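Local coordinates for PKS_KS domain-containing protein (Photorhabdus luminescens subsp. laumondii, PDB 6SMO) that probably acts as the ketosynthase of a type II minimal polyketide synthase, elongating chains carried by an acyl carrier protein, and holds a hexaketide in this structure, at residues 120-126 / 179-185; 344-348 / 403-408; 258-263 / 367-371; 131-137 / 164-168. One frame throughout, in Å; residues are numbered along the deposited sequence.

Contact 1 of 4, residues 120-126 / 179-185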
loop_
_atom_site.group_PDB
_atom_site.type_symbol
_atom_site.label_atom_id
_atom_site.label_comp_id
_atom_site.label_asym_id
_atom_site.label_seq_id
_atom_site.Cartn_x
_atom_site.Cartn_y
_atom_site.Cartn_z
ATOM N N GLY B 120 -6.982 -2.219 26.369
ATOM C CA GLY B 120 -7.418 -2.647 25.023
ATOM C C GLY B 120 -7.907 -1.490 24.168
ATOM O O GLY B 120 -7.517 -1.429 22.985
ATOM N N ARG B 121 -8.722 -0.600 24.745
ATOM C CA ARG B 121 -9.377 0.542 24.045
ATOM C C ARG B 121 -8.325 1.534 23.529
ATOM O O ARG B 121 -8.615 2.218 22.527
ATOM C CB ARG B 121 -10.362 1.252 24.982
ATOM C CG ARG B 121 -11.580 0.421 25.362
ATOM C CD ARG B 121 -12.430 1.100 26.420
ATOM N NE ARG B 121 -13.646 0.353 26.725
ATOM C CZ ARG B 121 -13.726 -0.682 27.560
ATOM N NH1 ARG B 121 -14.892 -1.278 27.755
ATOM N NH2 ARG B 121 -12.653 -1.125 28.195
ATOM N N ARG B 122 -7.160 1.611 24.186
ATOM C CA ARG B 122 -6.078 2.589 23.888
ATOM C C ARG B 122 -4.874 1.884 23.241
ATOM O O ARG B 122 -3.793 2.507 23.191
ATOM C CB ARG B 122 -5.654 3.303 25.177
ATOM C CG ARG B 122 -6.788 4.007 25.910
ATOM C CD ARG B 122 -7.217 5.294 25.232
ATOM N NE ARG B 122 -6.205 6.335 25.352
ATOM C CZ ARG B 122 -6.287 7.547 24.809
ATOM N NH1 ARG B 122 -7.344 7.894 24.093
ATOM N NH2 ARG B 122 -5.303 8.413 24.985
ATOM N N PHE B 123 -5.051 0.649 22.755
ATOM C CA PHE B 123 -3.989 -0.186 22.131
ATOM C C PHE B 123 -4.452 -0.657 20.747
ATOM O O PHE B 123 -5.467 -1.380 20.672
ATOM C CB PHE B 123 -3.635 -1.368 23.038
ATOM C CG PHE B 123 -2.742 -2.406 22.403
ATOM C CD1 PHE B 123 -1.573 -2.037 21.753
ATOM C CD2 PHE B 123 -3.064 -3.754 22.464
ATOM C CE1 PHE B 123 -0.753 -2.990 21.170
ATOM C CE2 PHE B 123 -2.240 -4.707 21.883
ATOM C CZ PHE B 123 -1.088 -4.324 21.236
ATOM N N GLY B 124 -3.724 -0.261 19.695
ATOM C CA GLY B 124 -4.058 -0.547 18.285
ATOM C C GLY B 124 -2.890 -1.153 17.525
ATOM O O GLY B 124 -1.740 -0.993 17.979
ATOM N N VAL B 125 -3.175 -1.816 16.399
ATOM C CA VAL B 125 -2.177 -2.518 15.538
ATOM C C VAL B 125 -2.088 -1.789 14.190
ATOM O O VAL B 125 -3.106 -1.218 13.757
ATOM C CB VAL B 125 -2.544 -4.003 15.352
ATOM C CG1 VAL B 125 -1.559 -4.732 14.449
ATOM C CG2 VAL B 125 -2.665 -4.722 16.686
ATOM N N ALA B 126 -0.907 -1.811 13.566
ATOM C CA ALA B 126 -0.638 -1.262 12.215
ATOM C C ALA B 126 0.515 -2.040 11.567
ATOM O O ALA B 126 1.661 -1.551 11.606
ATOM C CB ALA B 126 -0.337 0.214 12.308
ATOM N N GLY B 179 -5.205 -8.538 22.315
ATOM C CA GLY B 179 -6.457 -7.837 22.665
ATOM C C GLY B 179 -6.401 -6.350 22.353
ATOM O O GLY B 179 -6.701 -5.548 23.258
ATOM N N ALA B 180 -6.040 -5.995 21.116
ATOM C CA ALA B 180 -6.018 -4.606 20.598
ATOM C C ALA B 180 -7.421 -4.223 20.110
ATOM O O ALA B 180 -7.899 -4.859 19.150
ATOM C CB ALA B 180 -5.001 -4.486 19.491
ATOM N N SER B 181 -8.050 -3.232 20.752
ATOM C CA SER B 181 -9.431 -2.761 20.456
ATOM C C SER B 181 -9.414 -1.417 19.714
ATOM O O SER B 181 -10.452 -1.076 19.118
ATOM C CB SER B 181 -10.256 -2.675 21.713
ATOM O OG SER B 181 -10.209 -3.898 22.433
ATOM N N MET B 182 -8.296 -0.683 19.753
ATOM C CA MET B 182 -8.088 0.580 18.990
ATOM C C MET B 182 -7.838 0.232 17.515
ATOM O O MET B 182 -7.545 -0.946 17.230
ATOM C CB MET B 182 -6.900 1.365 19.561
ATOM C CG MET B 182 -6.614 2.698 18.882
ATOM S SD MET B 182 -8.046 3.801 18.815
ATOM C CE MET B 182 -7.581 4.861 17.448
ATOM N N SER B 183 -7.980 1.219 16.622
ATOM C CA SER B 183 -7.777 1.125 15.149
ATOM C C SER B 183 -6.770 0.027 14.786
ATOM O O SER B 183 -5.605 0.124 15.223
ATOM C CB SER B 183 -7.332 2.452 14.588
ATOM O OG SER B 183 -6.929 2.320 13.231
ATOM N N VAL B 184 -7.213 -0.964 14.004
ATOM C CA VAL B 184 -6.353 -1.981 13.327
ATOM C C VAL B 184 -6.381 -1.683 11.823
ATOM O O VAL B 184 -7.486 -1.687 11.247
ATOM C CB VAL B 184 -6.819 -3.418 13.635
ATOM C CG1 VAL B 184 -6.024 -4.458 12.860
ATOM C CG2 VAL B 184 -6.766 -3.715 15.126
ATOM N N SER B 185 -5.217 -1.423 11.219
ATOM C CA SER B 185 -5.076 -0.989 9.804
ATOM C C SER B 185 -4.011 -1.824 9.088
ATOM O O SER B 185 -3.121 -2.374 9.771
ATOM C CB SER B 185 -4.759 0.483 9.721
ATOM O OG SER B 185 -3.523 0.774 10.357
#
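The firmest bonds gather at the start of the pairing: S181 N donates to G120 O at 2.9 Å and M182 N to F123 O at 3.1 Å. G120 O also takes a weak bond from M182 N (3.4 Å) and closes its own turn through F123 N (3.2 Å), so the short 3-10 turn and the start of the strand are tied to residues 181-182 together. Farther on, V125 makes two weak backbone bonds, V125 N to S183 O and S185 N to V125 O, both 3.3 Å. G124 CA lies 3.5 Å from S183 O, where a CB would clash. A180 CB packs on F123 CD2 (3.6 Å) and V125 CG2 (3.7 Å). Strand 123-128 and the short, loosely bonded parallel edge strand 184-185 are connected through helices 134-144 and 169-178, consistent with a beta-alpha-beta crossover of the thiolase fold. S183 OG bonds D249 of the partner Ketoacyl_synth_N chain; helix 169-178 packs on V125 and V184, while strand 212-219 pairs with G124 and A126.

Contact 2 of 4, residues 344-348 / 403-408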
loop_
_atom_site.group_PDB
_atom_site.type_symbol
_atom_site.label_atom_id
_atom_site.label_comp_id
_atom_site.label_asym_id
_atom_site.label_seq_id
_atom_site.Cartn_x
_atom_site.Cartn_y
_atom_site.Cartn_z
ATOM N N SER B 344 21.158 10.223 -2.890
ATOM C CA SER B 344 22.432 10.976 -2.740
ATOM C C SER B 344 22.202 12.453 -3.075
ATOM O O SER B 344 22.606 13.311 -2.264
ATOM C CB SER B 344 23.522 10.379 -3.592
ATOM O OG SER B 344 23.809 9.050 -3.183
ATOM N N ASN B 345 21.563 12.728 -4.218
ATOM C CA ASN B 345 21.258 14.101 -4.706
ATOM C C ASN B 345 20.186 14.745 -3.815
ATOM O O ASN B 345 20.220 15.982 -3.668
ATOM C CB ASN B 345 20.833 14.099 -6.178
ATOM C CG ASN B 345 21.971 13.777 -7.125
ATOM O OD1 ASN B 345 23.123 14.124 -6.867
ATOM N ND2 ASN B 345 21.659 13.121 -8.230
ATOM N N ALA B 346 19.275 13.945 -3.250
ATOM C CA ALA B 346 18.201 14.402 -2.333
ATOM C C ALA B 346 18.820 14.937 -1.035
ATOM O O ALA B 346 18.425 16.040 -0.606
ATOM C CB ALA B 346 17.227 13.282 -2.060
ATOM N N ILE B 347 19.758 14.186 -0.446
ATOM C CA ILE B 347 20.495 14.559 0.801
ATOM C C ILE B 347 21.357 15.796 0.515
ATOM O O ILE B 347 21.443 16.669 1.400
ATOM C CB ILE B 347 21.329 13.371 1.328
ATOM C CG1 ILE B 347 20.436 12.208 1.770
ATOM C CG2 ILE B 347 22.264 13.806 2.448
ATOM C CD1 ILE B 347 21.141 10.872 1.819
ATOM N N LYS B 348 21.963 15.862 -0.677
ATOM C CA LYS B 348 22.811 16.998 -1.138
ATOM C C LYS B 348 21.977 18.281 -1.240
ATOM O O LYS B 348 22.549 19.363 -1.024
ATOM C CB LYS B 348 23.459 16.692 -2.492
ATOM C CG LYS B 348 24.771 15.923 -2.425
ATOM C CD LYS B 348 25.407 15.723 -3.783
ATOM C CE LYS B 348 26.839 15.245 -3.705
ATOM N NZ LYS B 348 27.487 15.259 -5.038
ATOM N N ASP B 403 29.252 9.823 -9.107
ATOM C CA ASP B 403 27.962 10.523 -8.847
ATOM C C ASP B 403 27.606 10.402 -7.360
ATOM O O ASP B 403 27.256 11.435 -6.754
ATOM C CB ASP B 403 26.838 9.976 -9.730
ATOM C CG ASP B 403 27.059 10.190 -11.219
ATOM O OD1 ASP B 403 27.703 11.196 -11.580
ATOM O OD2 ASP B 403 26.584 9.347 -12.006
ATOM N N CYS B 404 27.680 9.187 -6.808
ATOM C CA CYS B 404 27.479 8.882 -5.364
ATOM C C CYS B 404 28.804 9.085 -4.617
ATOM O O CYS B 404 29.588 8.117 -4.533
ATOM C CB CYS B 404 26.973 7.455 -5.169
ATOM S SG CYS B 404 25.392 7.126 -5.989
ATOM N N ASP B 405 29.040 10.296 -4.095
ATOM C CA ASP B 405 30.338 10.714 -3.497
ATOM C C ASP B 405 30.126 11.230 -2.065
ATOM O O ASP B 405 30.854 12.160 -1.664
ATOM C CB ASP B 405 31.037 11.752 -4.382
ATOM C CG ASP B 405 30.253 13.041 -4.577
ATOM O OD1 ASP B 405 29.007 12.987 -4.515
ATOM O OD2 ASP B 405 30.895 14.089 -4.787
ATOM N N LEU B 406 29.184 10.639 -1.322
ATOM C CA LEU B 406 28.968 10.900 0.129
ATOM C C LEU B 406 29.635 9.780 0.936
ATOM O O LEU B 406 30.105 8.805 0.319
ATOM C CB LEU B 406 27.466 10.972 0.423
ATOM C CG LEU B 406 26.706 12.112 -0.257
ATOM C CD1 LEU B 406 25.206 11.864 -0.217
ATOM C CD2 LEU B 406 27.040 13.451 0.381
ATOM N N ASP B 407 29.677 9.923 2.265
ATOM C CA ASP B 407 30.205 8.898 3.206
ATOM C C ASP B 407 29.146 7.801 3.363
ATOM O O ASP B 407 28.077 8.097 3.930
ATOM C CB ASP B 407 30.583 9.527 4.551
ATOM C CG ASP B 407 31.212 8.567 5.549
ATOM O OD1 ASP B 407 31.373 7.376 5.207
ATOM O OD2 ASP B 407 31.539 9.019 6.665
ATOM N N TYR B 408 29.432 6.589 2.874
ATOM C CA TYR B 408 28.494 5.434 2.863
ATOM C C TYR B 408 28.953 4.344 3.843
ATOM O O TYR B 408 28.319 3.267 3.856
ATOM C CB TYR B 408 28.335 4.887 1.443
ATOM C CG TYR B 408 27.783 5.891 0.464
ATOM C CD1 TYR B 408 26.532 6.457 0.652
ATOM C CD2 TYR B 408 28.512 6.286 -0.646
ATOM C CE1 TYR B 408 26.019 7.390 -0.237
ATOM C CE2 TYR B 408 28.014 7.214 -1.544
ATOM C CZ TYR B 408 26.762 7.767 -1.342
ATOM O OH TYR B 408 26.266 8.683 -2.223
#
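L406 lays its isobutyl group across one turn of the helix: its CD1 is 3.6 Å from S344 O and 4.1 Å from S344 CB, and reaches I347 CG2 at 4.4 Å, while L406 CD2 lies 4.4 Å from K348 CG. Polar contacts reinforce this packing. Y408 OH donates to S344 OG at 2.7 Å; that serine hydroxyl is also bonded to the carbonyl of D340, one turn earlier, and C404 SG lies 3.8 Å from S344 OG. The extended K348 side chain, partly exposed, forms a salt bridge, NZ to D405 OD1 at 2.8 Å. S344 and K348 stand one helical turn apart, linked by the bond K348 N to S344 O (3.1 Å), so both face the irregular loop 403-408. The contact fastens the loop between strands 390-391 and 414-415 to helix 337-350. The Y408 ring stacks on F251. Helix 337-350 and the loop are further joined through strand 360-361: I360 touches both I347 and L406 and shares a backbone hydrogen bond with D407.

Contact 3 of 4, residues 258-263 / 367-371. With LKZ (3,5,7,9,11-pentakis(oxidanylidene)dodecanal), chain H.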
loop_
_atom_site.group_PDB
_atom_site.type_symbol
_atom_site.label_atom_id
_atom_site.label_comp_id
_atom_site.label_asym_id
_atom_site.label_seq_id
_atom_site.Cartn_x
_atom_site.Cartn_y
_atom_site.Cartn_z
ATOM N N PHE B 258 18.296 -4.781 -7.223
ATOM C CA PHE B 258 18.134 -5.170 -5.797
ATOM C C PHE B 258 18.014 -6.696 -5.687
ATOM O O PHE B 258 17.364 -7.318 -6.548
ATOM C CB PHE B 258 16.943 -4.445 -5.157
ATOM C CG PHE B 258 15.569 -4.873 -5.613
ATOM C CD1 PHE B 258 14.949 -5.986 -5.064
ATOM C CD2 PHE B 258 14.874 -4.135 -6.561
ATOM C CE1 PHE B 258 13.680 -6.369 -5.474
ATOM C CE2 PHE B 258 13.605 -4.518 -6.968
ATOM C CZ PHE B 258 13.009 -5.633 -6.423
ATOM N N VAL B 259 18.644 -7.273 -4.659
ATOM C CA VAL B 259 18.488 -8.702 -4.256
ATOM C C VAL B 259 17.225 -8.804 -3.394
ATOM O O VAL B 259 17.232 -8.240 -2.283
ATOM C CB VAL B 259 19.729 -9.222 -3.503
ATOM C CG1 VAL B 259 19.505 -10.608 -2.914
ATOM C CG2 VAL B 259 20.966 -9.215 -4.386
ATOM N N ILE B 260 16.187 -9.487 -3.891
ATOM C CA ILE B 260 14.883 -9.661 -3.181
ATOM C C ILE B 260 15.116 -10.505 -1.922
ATOM O O ILE B 260 15.997 -11.387 -1.953
ATOM C CB ILE B 260 13.811 -10.277 -4.104
ATOM C CG1 ILE B 260 12.405 -10.104 -3.521
ATOM C CG2 ILE B 260 14.117 -11.736 -4.416
ATOM C CD1 ILE B 260 11.298 -10.260 -4.537
ATOM N N ALA B 261 14.351 -10.232 -0.862
ATOM C CA ALA B 261 14.477 -10.864 0.472
ATOM C C ALA B 261 13.093 -11.000 1.115
ATOM O O ALA B 261 12.131 -10.427 0.573
ATOM C CB ALA B 261 15.401 -10.042 1.337
ATOM N N GLU B 262 13.013 -11.739 2.224
ATOM C CA GLU B 262 11.795 -11.890 3.066
ATOM C C GLU B 262 12.139 -11.488 4.503
ATOM O O GLU B 262 13.340 -11.329 4.804
ATOM C CB GLU B 262 11.257 -13.323 3.001
ATOM C CG GLU B 262 12.233 -14.380 3.494
ATOM C CD GLU B 262 11.701 -15.804 3.485
ATOM O OE1 GLU B 262 12.461 -16.716 3.868
ATOM O OE2 GLU B 262 10.530 -16.003 3.095
ATOM N N GLY B 263 11.120 -11.325 5.351
ATOM C CA GLY B 263 11.281 -11.018 6.784
ATOM C C GLY B 263 10.164 -10.141 7.316
ATOM O O GLY B 263 9.181 -9.914 6.582
ATOM N N THR B 367 20.938 -7.646 4.148
ATOM C CA THR B 367 19.588 -8.263 4.272
ATOM C C THR B 367 18.965 -8.527 2.895
ATOM O O THR B 367 18.160 -9.473 2.795
ATOM C CB THR B 367 18.640 -7.377 5.092
ATOM O OG1 THR B 367 18.705 -6.049 4.569
ATOM C CG2 THR B 367 18.972 -7.365 6.569
ATOM N N GLY B 368 19.307 -7.721 1.884
ATOM C CA GLY B 368 18.572 -7.660 0.606
ATOM C C GLY B 368 17.320 -6.816 0.762
ATOM O O GLY B 368 17.215 -6.114 1.788
ATOM N N HIS B 369 16.409 -6.898 -0.210
ATOM C CA HIS B 369 15.188 -6.053 -0.239
ATOM C C HIS B 369 13.934 -6.871 0.083
ATOM O O HIS B 369 13.550 -7.705 -0.727
ATOM C CB HIS B 369 15.106 -5.322 -1.587
ATOM C CG HIS B 369 14.227 -4.117 -1.581
ATOM N ND1 HIS B 369 13.411 -3.808 -0.531
ATOM C CD2 HIS B 369 14.011 -3.166 -2.505
ATOM C CE1 HIS B 369 12.741 -2.716 -0.799
ATOM N NE2 HIS B 369 13.096 -2.304 -1.995
ATOM N N ALA B 370 13.296 -6.557 1.208
ATOM C CA ALA B 370 12.077 -7.237 1.698
ATOM C C ALA B 370 10.853 -6.357 1.438
ATOM O O ALA B 370 9.857 -6.545 2.118
ATOM C CB ALA B 370 12.224 -7.580 3.156
ATOM N N LEU B 371 10.982 -5.403 0.518
ATOM C CA LEU B 371 9.895 -4.480 0.104
ATOM C C LEU B 371 9.422 -3.672 1.310
ATOM O O LEU B 371 10.225 -2.911 1.841
ATOM C CB LEU B 371 8.752 -5.231 -0.587
ATOM C CG LEU B 371 9.155 -6.383 -1.507
ATOM C CD1 LEU B 371 7.945 -6.944 -2.224
ATOM C CD2 LEU B 371 10.208 -5.956 -2.510
HETATM C C4 LKZ H . 4.664 -8.048 -7.702
HETATM C C5 LKZ H . 3.807 -6.933 -7.158
HETATM C C6 LKZ H . 4.071 -6.483 -5.718
HETATM C C7 LKZ H . 4.681 -5.098 -5.746
HETATM C C8 LKZ H . 4.966 -4.366 -4.429
HETATM C C10 LKZ H . 9.199 -1.297 -4.443
HETATM C C22 LKZ H . 3.872 -9.336 -7.596
HETATM C C11 LKZ H . 9.670 -2.139 -3.285
HETATM O O19 LKZ H . 10.634 -2.878 -3.364
HETATM C C3 LKZ H . 7.703 -1.545 -4.480
HETATM O O23 LKZ H . 6.921 -0.611 -4.459
HETATM C C2 LKZ H . 7.230 -3.003 -4.407
HETATM C C9 LKZ H . 5.751 -3.100 -4.785
HETATM O O20 LKZ H . 5.213 -2.227 -5.437
HETATM O O21 LKZ H . 4.987 -4.600 -6.807
HETATM O O22 LKZ H . 2.927 -6.445 -7.849
HETATM O O24 LKZ H . 3.225 -9.784 -8.531
HETATM C C23 LKZ H . 3.935 -10.040 -6.255
#
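H369, A261 and F258 are the three residues with the largest buried areas in this contact. The backbone of H369 is bonded at both ends: H369 N donates to V259 O at 2.6 Å, and H369 O accepts from A261 N at 2.7 Å, forming a single bridge between I260 and H369. Its ring turns an edge to the face of F258 in a T-shaped pair, centroids 5.0 Å apart and planes at 72°, with F258 CD1 3.5 Å from H369 CB. In this thiolase-fold ketosynthase, H369 together with H332, whose ring it meets, and C191, which L371 touches, matches the Cys-His-His set of the family's active site, and so is probably catalytic. H369 NE2 lies 2.9 Å from O19 of the bound hexaketide LKZ, and L371 CD2 is 3.2 Å from the same oxygen. A261 points its methyl at the other segment: A261 CB is 3.2 Å from T367 O and 4.4 Å from A370 CB. G368, next to T367, has no side chain; a CB there would clash with V259 O.

Contact 4 of 4, residues 131-137 / 164-168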
loop_
_atom_site.group_PDB
_atom_site.type_symbol
_atom_site.label_atom_id
_atom_site.label_comp_id
_atom_site.label_asym_id
_atom_site.label_seq_id
_atom_site.Cartn_x
_atom_site.Cartn_y
_atom_site.Cartn_z
ATOM N N ILE B 131 2.644 -7.176 -0.753
ATOM C CA ILE B 131 1.912 -8.239 -1.513
ATOM C C ILE B 131 1.189 -9.213 -0.579
ATOM O O ILE B 131 0.552 -10.121 -1.096
ATOM C CB ILE B 131 2.850 -9.016 -2.456
ATOM C CG1 ILE B 131 3.522 -10.184 -1.737
ATOM C CG2 ILE B 131 3.866 -8.111 -3.110
ATOM C CD1 ILE B 131 4.857 -10.555 -2.306
ATOM N N ALA B 132 1.335 -9.061 0.733
ATOM C CA ALA B 132 0.706 -9.939 1.751
ATOM C C ALA B 132 1.044 -11.407 1.440
ATOM O O ALA B 132 2.232 -11.685 1.180
ATOM C CB ALA B 132 -0.781 -9.679 1.795
ATOM N N ASP B 133 0.050 -12.306 1.454
ATOM C CA ASP B 133 0.232 -13.767 1.235
ATOM C C ASP B 133 0.033 -14.085 -0.254
ATOM O O ASP B 133 -0.854 -14.900 -0.574
ATOM C CB ASP B 133 -0.709 -14.574 2.134
ATOM C CG ASP B 133 -0.399 -16.062 2.184
ATOM O OD1 ASP B 133 0.799 -16.413 2.186
ATOM O OD2 ASP B 133 -1.357 -16.857 2.217
ATOM N N ALA B 134 0.842 -13.472 -1.126
ATOM C CA ALA B 134 0.832 -13.682 -2.593
ATOM C C ALA B 134 1.261 -15.118 -2.919
ATOM O O ALA B 134 0.723 -15.685 -3.891
ATOM C CB ALA B 134 1.725 -12.674 -3.276
ATOM N N ALA B 135 2.193 -15.674 -2.138
ATOM C CA ALA B 135 2.678 -17.071 -2.252
ATOM C C ALA B 135 1.491 -18.035 -2.134
ATOM O O ALA B 135 1.373 -18.934 -2.991
ATOM C CB ALA B 135 3.719 -17.348 -1.195
ATOM N N GLY B 136 0.648 -17.839 -1.115
ATOM C CA GLY B 136 -0.571 -18.633 -0.865
ATOM C C GLY B 136 -1.597 -18.470 -1.976
ATOM O O GLY B 136 -2.254 -19.473 -2.318
ATOM N N MET B 137 -1.732 -17.252 -2.516
ATOM C CA MET B 137 -2.667 -16.916 -3.625
ATOM C C MET B 137 -2.191 -17.583 -4.922
ATOM O O MET B 137 -3.044 -18.134 -5.646
ATOM C CB MET B 137 -2.761 -15.401 -3.835
ATOM C CG MET B 137 -3.481 -14.675 -2.711
ATOM S SD MET B 137 -3.867 -12.948 -3.108
ATOM C CE MET B 137 -2.344 -12.140 -2.621
ATOM N N SER B 164 -5.833 -16.682 2.359
ATOM C CA SER B 164 -4.642 -16.269 1.567
ATOM C C SER B 164 -4.877 -14.900 0.916
ATOM O O SER B 164 -3.910 -14.119 0.825
ATOM C CB SER B 164 -4.289 -17.309 0.533
ATOM O OG SER B 164 -4.036 -18.565 1.143
ATOM N N PHE B 165 -6.110 -14.622 0.481
ATOM C CA PHE B 165 -6.500 -13.378 -0.238
ATOM C C PHE B 165 -6.701 -12.222 0.752
ATOM O O PHE B 165 -6.759 -11.062 0.297
ATOM C CB PHE B 165 -7.748 -13.621 -1.090
ATOM C CG PHE B 165 -7.508 -14.488 -2.300
ATOM C CD1 PHE B 165 -7.528 -15.872 -2.198
ATOM C CD2 PHE B 165 -7.251 -13.922 -3.539
ATOM C CE1 PHE B 165 -7.302 -16.668 -3.311
ATOM C CE2 PHE B 165 -7.026 -14.720 -4.652
ATOM C CZ PHE B 165 -7.052 -16.090 -4.535
ATOM N N ASP B 166 -6.806 -12.521 2.053
ATOM C CA ASP B 166 -6.906 -11.509 3.140
ATOM C C ASP B 166 -5.546 -10.816 3.291
ATOM O O ASP B 166 -4.583 -11.490 3.706
ATOM C CB ASP B 166 -7.376 -12.148 4.452
ATOM C CG ASP B 166 -7.503 -11.183 5.621
ATOM O OD1 ASP B 166 -7.468 -9.959 5.387
ATOM O OD2 ASP B 166 -7.642 -11.668 6.763
ATOM N N PHE B 167 -5.486 -9.520 2.968
ATOM C CA PHE B 167 -4.263 -8.673 3.023
ATOM C C PHE B 167 -3.896 -8.369 4.481
ATOM O O PHE B 167 -2.688 -8.325 4.790
ATOM C CB PHE B 167 -4.459 -7.377 2.231
ATOM C CG PHE B 167 -3.536 -7.206 1.048
ATOM C CD1 PHE B 167 -3.771 -7.879 -0.142
ATOM C CD2 PHE B 167 -2.438 -6.362 1.124
ATOM C CE1 PHE B 167 -2.922 -7.715 -1.227
ATOM C CE2 PHE B 167 -1.592 -6.199 0.038
ATOM C CZ PHE B 167 -1.835 -6.876 -1.135
ATOM N N SER B 168 -4.900 -8.163 5.341
ATOM C CA SER B 168 -4.738 -7.782 6.770
ATOM C C SER B 168 -4.872 -9.012 7.677
ATOM O O SER B 168 -5.516 -8.894 8.739
ATOM C CB SER B 168 -5.720 -6.703 7.149
ATOM O OG SER B 168 -7.058 -7.150 6.976
#
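I131 opens the segment with its CA-to-CB bond directed away from residues 164-168; its side chain comes within about 3 Å of the bound hexaketide, while its backbone C lies 3.9 Å from F167 CZ. A132 turns the other way and sets its methyl over the F167 ring: A132 CB is 3.7 Å from the ring centroid, 11° off the normal, a CH-pi contact. D133 occupies the N-cap position of helix 134-144 and receives a weak hydrogen bond from S164 OG to D133 OD2 (3.4 Å), while M137 N bonds D133 O (3.2 Å) in the first turn. G136 lets the helix come close to the loop: S164 CB is 3.9 Å from G136 C, and a CB on G136 would clash with both S164 OG and D133 OD2. M137 then spreads along the loop. Its CG is 3.6 Å from S164 O and sits over the face of F165, 3.9 Å from the ring centroid, while M137 SD approaches F165 CD2 at 3.5 Å in a Met-aromatic contact. The partner Ketoacyl_synth_N chain packs against this layer, its W133 on I131 and M137 and its L197 on F165. Together they form a buried heterodimer interface beside the polyketide pocket, to which I131 contributes directly, in keeping with the two-chain ketosynthases of type II systems.

How the contacts relate
From the N terminus, contact 1 opens at 120-126, and strand 123-128 leads to 131-137, the loop and first turn of helix 134-144, where contact 4 opens. Contact 4 closes at 164-168 and helix 169-178 leads to 179-185, so contact 4 nests inside the loop closed by contact 1. Contact 1 lies at the edge of the central sheet, contact 4 on the helix and loop beyond it; both meet the partner chain. Later, contact 3 joins the loop before strand 263-271 to that between helices 364-367 and 372-388, and crosses contact 2, which joins helix 337-350 to the loop before strand 414-415. Contacts 3 and 4, nearest atoms about 4 Å apart, both reach the hexaketide.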